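Long-range contacts in 5'-Methylthioadenosine Nucleosidase (Arabidopsis thaliana, PDB 2H8G), which is a nucleosidase of the phosphorylase superfamily, with a mixed alpha/beta fold, here a dimer carrying adenine: residues R24-V29 with N257-R262; D135-D140 with Y151-R156. All coordinates share one frame; numbering follows the deposited sequence.

Contact 1: residues R24-V29 with N257-R262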
loop_
_atom_site.group_PDB
_atom_site.type_symbol
_atom_site.label_atom_id
_atom_site.label_comp_id
_atom_site.label_asym_id
_atom_site.label_seq_id
_atom_site.Cartn_x
_atom_site.Cartn_y
_atom_site.Cartn_z
ATOM N N ARG A 24 22.985 9.137 -20.796
ATOM C CA ARG A 24 22.646 8.570 -22.095
ATOM C C ARG A 24 21.142 8.577 -22.331
ATOM O O ARG A 24 20.359 8.834 -21.415
ATOM C CB ARG A 24 23.166 7.130 -22.180
ATOM C CG ARG A 24 24.622 6.970 -21.770
ATOM C CD ARG A 24 25.067 5.517 -21.840
ATOM N NE ARG A 24 26.478 5.370 -21.494
ATOM C CZ ARG A 24 26.978 5.536 -20.275
ATOM N NH1 ARG A 24 28.279 5.387 -20.067
ATOM N NH2 ARG A 24 26.182 5.834 -19.256
ATOM N N PRO A 25 20.717 8.297 -23.573
ATOM C CA PRO A 25 19.289 8.275 -23.896
ATOM C C PRO A 25 18.546 7.215 -23.084
ATOM O O PRO A 25 19.110 6.181 -22.728
ATOM C CB PRO A 25 19.277 7.954 -25.389
ATOM C CG PRO A 25 20.563 8.552 -25.872
ATOM C CD PRO A 25 21.529 8.137 -24.793
ATOM N N ILE A 26 17.280 7.491 -22.789
ATOM C CA ILE A 26 16.440 6.563 -22.048
ATOM C C ILE A 26 16.448 5.240 -22.805
ATOM O O ILE A 26 16.340 5.226 -24.031
ATOM C CB ILE A 26 14.997 7.098 -21.960
ATOM C CG1 ILE A 26 14.982 8.379 -21.124
ATOM C CG2 ILE A 26 14.076 6.040 -21.373
ATOM C CD1 ILE A 26 13.671 9.127 -21.172
ATOM N N SER A 27 16.580 4.131 -22.086
ATOM C CA SER A 27 16.614 2.826 -22.735
ATOM C C SER A 27 15.497 1.889 -22.300
ATOM O O SER A 27 15.147 0.960 -23.028
ATOM C CB SER A 27 17.967 2.150 -22.490
ATOM O OG SER A 27 18.162 1.880 -21.113
ATOM N N SER A 28 14.931 2.126 -21.120
ATOM C CA SER A 28 13.860 1.272 -20.629
ATOM C C SER A 28 12.771 2.062 -19.922
ATOM O O SER A 28 13.051 2.995 -19.169
ATOM C CB SER A 28 14.418 0.212 -19.674
ATOM O OG SER A 28 14.930 0.801 -18.490
ATOM N N VAL A 29 11.528 1.673 -20.173
ATOM C CA VAL A 29 10.375 2.324 -19.569
ATOM C C VAL A 29 9.456 1.258 -19.003
ATOM O O VAL A 29 9.248 0.218 -19.625
ATOM C CB VAL A 29 9.573 3.128 -20.612
ATOM C CG1 VAL A 29 8.371 3.794 -19.946
ATOM C CG2 VAL A 29 10.468 4.161 -21.278
ATOM N N ASN A 257 6.666 7.360 -28.314
ATOM C CA ASN A 257 7.405 7.818 -29.483
ATOM C C ASN A 257 8.155 9.120 -29.225
ATOM O O ASN A 257 9.167 9.398 -29.871
ATOM C CB ASN A 257 6.467 7.966 -30.681
ATOM C CG ASN A 257 6.160 6.634 -31.337
ATOM O OD1 ASN A 257 7.069 5.913 -31.753
ATOM N ND2 ASN A 257 4.880 6.297 -31.433
ATOM N N PHE A 258 7.671 9.913 -28.274
ATOM C CA PHE A 258 8.330 11.169 -27.932
ATOM C C PHE A 258 9.587 10.883 -27.115
ATOM O O PHE A 258 10.648 11.460 -27.358
ATOM C CB PHE A 258 7.402 12.058 -27.106
ATOM C CG PHE A 258 8.019 13.367 -26.707
ATOM C CD1 PHE A 258 8.046 14.437 -27.595
ATOM C CD2 PHE A 258 8.591 13.526 -25.449
ATOM C CE1 PHE A 258 8.633 15.646 -27.236
ATOM C CE2 PHE A 258 9.182 14.732 -25.081
ATOM C CZ PHE A 258 9.201 15.795 -25.976
ATOM N N ILE A 259 9.451 9.992 -26.138
ATOM C CA ILE A 259 10.560 9.620 -25.263
ATOM C C ILE A 259 11.716 8.953 -26.004
ATOM O O ILE A 259 12.883 9.179 -25.680
ATOM C CB ILE A 259 10.078 8.664 -24.148
ATOM C CG1 ILE A 259 9.155 9.419 -23.190
ATOM C CG2 ILE A 259 11.268 8.073 -23.399
ATOM C CD1 ILE A 259 8.521 8.534 -22.135
ATOM N N ASN A 260 11.388 8.136 -26.998
ATOM C CA ASN A 260 12.405 7.425 -27.762
ATOM C C ASN A 260 13.493 8.355 -28.291
ATOM O O ASN A 260 13.206 9.402 -28.863
ATOM C CB ASN A 260 11.750 6.665 -28.919
ATOM C CG ASN A 260 12.754 5.888 -29.753
ATOM O OD1 ASN A 260 13.252 6.382 -30.769
ATOM N ND2 ASN A 260 13.068 4.672 -29.321
ATOM N N GLY A 261 14.745 7.967 -28.070
ATOM C CA GLY A 261 15.867 8.762 -28.536
ATOM C C GLY A 261 16.247 9.926 -27.642
ATOM O O GLY A 261 17.300 10.538 -27.826
ATOM N N ARG A 262 15.397 10.243 -26.671
ATOM C CA ARG A 262 15.664 11.351 -25.764
ATOM C C ARG A 262 16.211 10.862 -24.432
ATOM O O ARG A 262 16.007 9.709 -24.050
ATOM C CB ARG A 262 14.380 12.141 -25.489
ATOM C CG ARG A 262 13.821 12.919 -26.666
ATOM C CD ARG A 262 12.485 13.551 -26.288
ATOM N NE ARG A 262 11.882 14.277 -27.401
ATOM C CZ ARG A 262 12.199 15.519 -27.749
ATOM N NH1 ARG A 262 13.116 16.190 -27.064
ATOM N NH2 ARG A 262 11.606 16.088 -28.789
HETATM O O HOH W 1 16.063 6.985 -25.960
#
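The carbonyl oxygen of Arg262 takes a sound bond from the amide of Ile26 and a weak one from a water. The bond from Ile26 N to Arg262 O is 2.9 Å long, with an N-H...O angle of 164°. The water donates to Ile26 O at 2.6 Å and, weakly, to Arg262 O. It also accepts a weak bond from Gly261 N, so it bridges the two backbones beside the direct bond. Pro25 packs on the same oxygen, its CA 3.6 Å from Arg262 O.

The contact sets the lead-in to strand 28-32 against the end of helix 233-259. After the helix ends at Ile259 the chain makes a type II beta turn from Ile259 to Arg262, closed by Arg262 N to Ile259 O. Gly261 sits in this turn with phi 82°, where a CB would press on the preceding carbonyl oxygen.

Beside the polar bridge the two isoleucines meet. Ile26 CD1 packs tightly on Ile259 CG2, at 3.4 Å. Ile259 CG2, anti to its backbone N, is the branch that meets both CD1 and CG2 of Ile26. Leu72 of strand 72-78 touches both side chains. Within 257-262, the Arg262 guanidinium lies against the Phe258 ring, with NE 3.3 Å above the ring centre. Asp109 accepts the backbone amides of Ser27 and Ser28.

Contact 2: residues D135-D140 with Y151-R156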
loop_
_atom_site.group_PDB
_atom_site.type_symbol
_atom_site.label_atom_id
_atom_site.label_comp_id
_atom_site.label_asym_id
_atom_site.label_seq_id
_atom_site.Cartn_x
_atom_site.Cartn_y
_atom_site.Cartn_z
ATOM N N ASP A 135 1.403 17.103 -9.731
ATOM C CA ASP A 135 1.795 16.543 -8.443
ATOM C C ASP A 135 0.666 15.654 -7.954
ATOM O O ASP A 135 -0.434 15.672 -8.506
ATOM C CB ASP A 135 2.128 17.630 -7.407
ATOM C CG ASP A 135 1.048 18.678 -7.270
ATOM O OD1 ASP A 135 -0.126 18.388 -7.569
ATOM O OD2 ASP A 135 1.380 19.801 -6.834
ATOM N N VAL A 136 0.942 14.877 -6.917
ATOM C CA VAL A 136 -0.041 13.940 -6.407
ATOM C C VAL A 136 -0.101 13.924 -4.886
ATOM O O VAL A 136 0.894 14.166 -4.214
ATOM C CB VAL A 136 0.281 12.524 -6.935
ATOM C CG1 VAL A 136 1.640 12.066 -6.402
ATOM C CG2 VAL A 136 -0.823 11.561 -6.562
ATOM N N VAL A 137 -1.288 13.649 -4.360
ATOM C CA VAL A 137 -1.519 13.585 -2.924
ATOM C C VAL A 137 -2.513 12.471 -2.616
ATOM O O VAL A 137 -3.139 11.925 -3.531
ATOM C CB VAL A 137 -2.141 14.905 -2.388
ATOM C CG1 VAL A 137 -1.182 16.060 -2.593
ATOM C CG2 VAL A 137 -3.464 15.190 -3.090
ATOM N N PHE A 138 -2.632 12.131 -1.332
ATOM C CA PHE A 138 -3.616 11.145 -0.859
ATOM C C PHE A 138 -4.713 11.954 -0.172
ATOM O O PHE A 138 -4.416 12.955 0.480
ATOM C CB PHE A 138 -3.067 10.214 0.231
ATOM C CG PHE A 138 -2.081 9.188 -0.244
ATOM C CD1 PHE A 138 -0.720 9.450 -0.206
ATOM C CD2 PHE A 138 -2.509 7.931 -0.662
ATOM C CE1 PHE A 138 0.207 8.473 -0.566
ATOM C CE2 PHE A 138 -1.593 6.949 -1.027
ATOM C CZ PHE A 138 -0.234 7.217 -0.976
ATOM N N HIS A 139 -5.965 11.523 -0.293
ATOM C CA HIS A 139 -7.052 12.219 0.397
ATOM C C HIS A 139 -7.682 11.359 1.490
ATOM O O HIS A 139 -8.552 11.834 2.219
ATOM C CB HIS A 139 -8.144 12.692 -0.578
ATOM C CG HIS A 139 -8.645 11.632 -1.512
ATOM N ND1 HIS A 139 -9.526 10.641 -1.131
ATOM C CD2 HIS A 139 -8.390 11.424 -2.823
ATOM C CE1 HIS A 139 -9.791 9.869 -2.173
ATOM N NE2 HIS A 139 -9.115 10.323 -3.211
ATOM N N ASP A 140 -7.239 10.110 1.633
ATOM C CA ASP A 140 -7.817 9.227 2.641
ATOM C C ASP A 140 -6.862 8.694 3.708
ATOM O O ASP A 140 -7.123 7.656 4.320
ATOM C CB ASP A 140 -8.536 8.056 1.957
ATOM C CG ASP A 140 -7.580 7.092 1.270
ATOM O OD1 ASP A 140 -6.410 7.459 1.030
ATOM O OD2 ASP A 140 -8.020 5.960 0.955
ATOM N N TYR A 151 2.389 13.895 6.407
ATOM C CA TYR A 151 2.872 12.596 5.966
ATOM C C TYR A 151 1.738 11.847 5.273
ATOM O O TYR A 151 1.927 11.276 4.200
ATOM C CB TYR A 151 3.377 11.778 7.156
ATOM C CG TYR A 151 3.562 10.322 6.814
ATOM C CD1 TYR A 151 4.644 9.898 6.039
ATOM C CD2 TYR A 151 2.619 9.377 7.211
ATOM C CE1 TYR A 151 4.777 8.567 5.663
ATOM C CE2 TYR A 151 2.739 8.049 6.843
ATOM C CZ TYR A 151 3.818 7.649 6.070
ATOM O OH TYR A 151 3.923 6.333 5.694
ATOM N N GLY A 152 0.562 11.860 5.895
ATOM C CA GLY A 152 -0.585 11.180 5.321
ATOM C C GLY A 152 -0.933 11.729 3.949
ATOM O O GLY A 152 -1.258 10.966 3.037
ATOM N N VAL A 153 -0.881 13.049 3.790
ATOM C CA VAL A 153 -1.193 13.663 2.503
ATOM C C VAL A 153 -0.189 13.197 1.456
ATOM O O VAL A 153 -0.539 12.994 0.293
ATOM C CB VAL A 153 -1.201 15.207 2.618
ATOM C CG1 VAL A 153 -1.363 15.855 1.243
ATOM C CG2 VAL A 153 -2.349 15.624 3.512
ATOM N N GLY A 154 1.063 13.038 1.870
ATOM C CA GLY A 154 2.095 12.546 0.970
ATOM C C GLY A 154 2.281 13.254 -0.357
ATOM O O GLY A 154 2.364 12.614 -1.413
ATOM N N LEU A 155 2.365 14.576 -0.314
ATOM C CA LEU A 155 2.551 15.355 -1.531
ATOM C C LEU A 155 3.849 14.982 -2.236
ATOM O O LEU A 155 4.913 14.948 -1.618
ATOM C CB LEU A 155 2.578 16.851 -1.202
ATOM C CG LEU A 155 2.962 17.788 -2.354
ATOM C CD1 LEU A 155 1.877 17.778 -3.416
ATOM C CD2 LEU A 155 3.151 19.201 -1.812
ATOM N N ARG A 156 3.756 14.685 -3.529
ATOM C CA ARG A 156 4.937 14.366 -4.321
ATOM C C ARG A 156 4.761 14.951 -5.714
ATOM O O ARG A 156 3.656 14.983 -6.247
ATOM C CB ARG A 156 5.164 12.851 -4.378
ATOM C CG ARG A 156 5.500 12.288 -3.002
ATOM C CD ARG A 156 6.266 10.991 -3.041
ATOM N NE ARG A 156 6.958 10.774 -1.770
ATOM C CZ ARG A 156 6.348 10.646 -0.595
ATOM N NH1 ARG A 156 5.021 10.704 -0.519
ATOM N NH2 ARG A 156 7.062 10.473 0.510
#
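A short antiparallel pairing joins the end of strand 130-138 to the chain that leaves helix 148-153 and enters the short strand 156-157. Val136 and Arg156 form its hydrogen-bonded pair. Val136 N gives to Arg156 O at 2.8 Å. Arg156 N returns a bond to Val136 O at 3.0 Å. Leu155 CA adds a CA-H...O contact to Val136 O.

Further along, Phe138 N donates to Val153 O at 2.8 Å. This oxygen belongs to the last turn of the helix, and it also lies in plane at the edge of the Phe138 ring. Gly154 then leaves the helix with positive phi (53°). Its CA comes near Phe138 CD1, and a CB there would stand too close to that ring atom.

The apolar contacts centre on Val137. It lies side by side with Val153, pointing the same way, and its CB is 3.8 Å from Val153 CG1. Val153 CG1, anti to the backbone N (chi1 173°), is the methyl that meets Val137. Leu155 brings its CD1 to Val137 CG1 at 3.6 Å, and the same methyl reaches Asp135 CB. On the face of Val136 and Arg156, Val136 CG1 meets Arg156 CB, and Ala204 and Ala207 of helix 203-212 pack on Val136.

The charged ends turn to other partners. Asp135 OD1 forms a salt bridge with Arg174, and its OD2 accepts from Gln157. Arg156 makes weak, long ion pairs with Asp211 and with Asp82 of the second subunit. The join therefore rests mainly on backbone bonds and apolar packing, while the Asp135 charge is probably balanced by Arg174.

From the N terminus the chain passes through 24-29 into strand 28-32. Contact 1 closes at the end of helix 233-259, with 227 residues between its segments, so it encloses nearly the whole fold. Contact 2 is nested inside that loop. It closes a short excursion, with ten residues between its segments, running from the end of strand 130-138 through helix 148-153 and back to strand 156-157. Contact 1 ties the start of the first strand to the end of the last helix. Contact 2 extends another part of the same sheet, close to the second subunit. The two do not touch: their centres are 29 Å apart and their nearest atoms about 17 Å.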